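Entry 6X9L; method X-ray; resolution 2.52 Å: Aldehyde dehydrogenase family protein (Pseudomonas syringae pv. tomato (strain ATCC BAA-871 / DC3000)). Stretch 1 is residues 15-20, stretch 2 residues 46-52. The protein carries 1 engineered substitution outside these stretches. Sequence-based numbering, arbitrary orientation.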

# COMPACT_ATOMS: atom_id res chain seq x y z
N THR A 15 -20.56 -12.50 -28.62
CA THR A 15 -19.51 -12.20 -27.65
C THR A 15 -19.97 -12.36 -26.21
O THR A 15 -19.16 -12.14 -25.30
N ALA A 16 -21.21 -12.77 -25.98
CA ALA A 16 -21.72 -12.90 -24.61
C ALA A 16 -20.89 -13.89 -23.80
O ALA A 16 -20.56 -13.63 -22.63
N GLN A 17 -20.53 -15.02 -24.40
CA GLN A 17 -19.78 -16.07 -23.72
C GLN A 17 -18.35 -16.18 -24.25
O GLN A 17 -17.77 -17.27 -24.29
N LYS A 18 -17.79 -15.04 -24.63
CA LYS A 18 -16.40 -14.92 -24.99
C LYS A 18 -15.70 -14.01 -23.99
O LYS A 18 -16.34 -13.36 -23.15
N PHE A 19 -14.37 -14.00 -24.06
CA PHE A 19 -13.54 -13.09 -23.29
C PHE A 19 -12.84 -12.14 -24.25
O PHE A 19 -12.60 -12.49 -25.41
N TYR A 20 -12.52 -10.93 -23.78
CA TYR A 20 -11.75 -9.98 -24.59
C TYR A 20 -10.28 -10.06 -24.17
O TYR A 20 -9.88 -9.50 -23.14
N ALA A 46 -29.72 -13.49 -20.03
CA ALA A 46 -28.51 -13.69 -20.81
C ALA A 46 -27.57 -14.58 -20.01
O ALA A 46 -27.75 -14.82 -18.82
N HIS A 47 -26.56 -15.08 -20.71
CA HIS A 47 -25.50 -15.87 -20.12
C HIS A 47 -24.17 -15.29 -20.54
O HIS A 47 -24.05 -14.64 -21.58
N VAL A 48 -23.16 -15.53 -19.71
CA VAL A 48 -21.79 -15.16 -20.01
C VAL A 48 -20.89 -16.30 -19.55
O VAL A 48 -21.28 -17.15 -18.75
N ALA A 49 -19.68 -16.31 -20.09
CA ALA A 49 -18.75 -17.40 -19.84
C ALA A 49 -18.12 -17.27 -18.45
O ALA A 49 -18.04 -16.18 -17.88
N SER A 50 -17.69 -18.42 -17.91
CA SER A 50 -17.06 -18.50 -16.60
C SER A 50 -15.61 -18.94 -16.78
O SER A 50 -15.34 -20.10 -17.13
N GLY A 51 -14.68 -18.01 -16.52
CA GLY A 51 -13.28 -18.25 -16.76
C GLY A 51 -12.67 -19.21 -15.76
O GLY A 51 -13.15 -19.43 -14.65
N SER A 52 -11.57 -19.81 -16.20
CA SER A 52 -10.73 -20.69 -15.41
C SER A 52 -9.40 -19.99 -15.16
O SER A 52 -9.13 -18.91 -15.71

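The touching parts of the two stretches run in nearly the same direction, 11° apart end to end, and the stretches bury 331 Å² between them. No direct hydrogen bond joins them. Packing, a CA-H...O contact and one bridging water do the work instead.

Thr-15 lies out of reach of stretch 2. Its chi1 is p, and its OG1 is hydrogen-bonded elsewhere in the structure. It opens a type I turn that ends at Lys-18, with Lys-18 N donating to Thr-15 O at 3.3 Å.

Ala-16 is buried and points sideways. Ala-16 CB sits 3.4 Å from His-47 O. Ala-16 O lies 3.3 Å from Val-48 CA, a CA-H...O contact. Val-48, chi1 m, points away overall, yet Val-48 CB still lies 3.4 Å from Ala-16 O. Water 1 donates to Ala-16 O and to Lys-18 O, both at 2.7 Å, and accepts from Ala-49 N at 3.1 Å. It thereby links both backbones where they do not bond directly.

Gln-17 points sideways, with chi1 m and chi2 t. This lays its side chain along stretch 2: Gln-17 CG comes within 3.4 Å of Val-48 C, and Gln-17 OE1 within 3.8 Å of His-47 CB. The His-47 ring, chi1 m, leads away from the contact. Gln-17 is also in register with Ala-49, Gln-17 CA and Ala-49 CA being 4.2 Å apart. Ala-49 points toward stretch 1, and Ala-49 CB packs 3.4 Å from Gln-17 O.

Lys-18 points away, chi1 m, and adds almost nothing to the buried surface.

Phe-19 starts sideways, but chi1 m brings its ring end nearer. Phe-19 CE1 is 3.6 Å from Ala-49 CB, an apolar contact. Phe-19 CZ reaches Gly-51 N at 3.4 Å. Ser-50 C lies at the ring edge, 3.9 Å from Phe-19 CZ. Gly-51 has no side chain; an ideal CB there would be tight, 3.4 Å from Phe-19 CZ.

Tyr-20, chi1 t, makes no contact with stretch 2.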

# COMPACT_ATOMS: atom_id res chain seq x y z
CB THR A 15 -18.98 -10.78 -27.88
OG1 THR A 15 -20.00 -9.82 -27.60
CG2 THR A 15 -18.60 -10.63 -29.32
CB ALA A 16 -23.19 -13.31 -24.64
CB GLN A 17 -20.52 -17.39 -23.81
CG GLN A 17 -21.54 -17.46 -22.72
CD GLN A 17 -22.68 -18.36 -23.05
OE1 GLN A 17 -22.88 -19.36 -22.38
NE2 GLN A 17 -23.46 -18.01 -24.06
CB LYS A 18 -16.25 -14.38 -26.42
CG LYS A 18 -17.06 -15.16 -27.43
CD LYS A 18 -16.23 -15.52 -28.64
CE LYS A 18 -16.83 -16.69 -29.40
NZ LYS A 18 -17.25 -16.27 -30.75
CB PHE A 19 -12.52 -13.85 -22.42
CG PHE A 19 -13.15 -14.78 -21.41
CD1 PHE A 19 -14.37 -14.47 -20.80
CD2 PHE A 19 -12.54 -15.98 -21.07
CE1 PHE A 19 -14.95 -15.34 -19.88
CE2 PHE A 19 -13.12 -16.86 -20.15
CZ PHE A 19 -14.32 -16.54 -19.56
CB TYR A 20 -12.29 -8.57 -24.48
CG TYR A 20 -11.64 -7.64 -25.50
CD1 TYR A 20 -12.06 -7.63 -26.82
CD2 TYR A 20 -10.58 -6.81 -25.14
CE1 TYR A 20 -11.46 -6.79 -27.77
CE2 TYR A 20 -9.98 -5.98 -26.07
CZ TYR A 20 -10.42 -5.96 -27.39
OH TYR A 20 -9.82 -5.12 -28.31
CB ALA A 46 -27.84 -12.36 -21.15
CB HIS A 47 -25.57 -17.33 -20.56
CG HIS A 47 -26.80 -18.03 -20.11
ND1 HIS A 47 -28.04 -17.81 -20.69
CD2 HIS A 47 -26.99 -18.96 -19.15
CE1 HIS A 47 -28.94 -18.56 -20.09
NE2 HIS A 47 -28.33 -19.27 -19.15
CB VAL A 48 -21.40 -13.85 -19.32
CG1 VAL A 48 -22.37 -12.76 -19.72
CG2 VAL A 48 -21.38 -14.03 -17.83
CB ALA A 49 -17.65 -17.42 -20.90
CB SER A 50 -17.80 -19.46 -15.68
OG SER A 50 -17.32 -19.34 -14.35
CB SER A 52 -10.52 -22.01 -16.13
OG SER A 52 -9.93 -21.77 -17.40
O HOH W 1 -18.20 -13.85 -21.32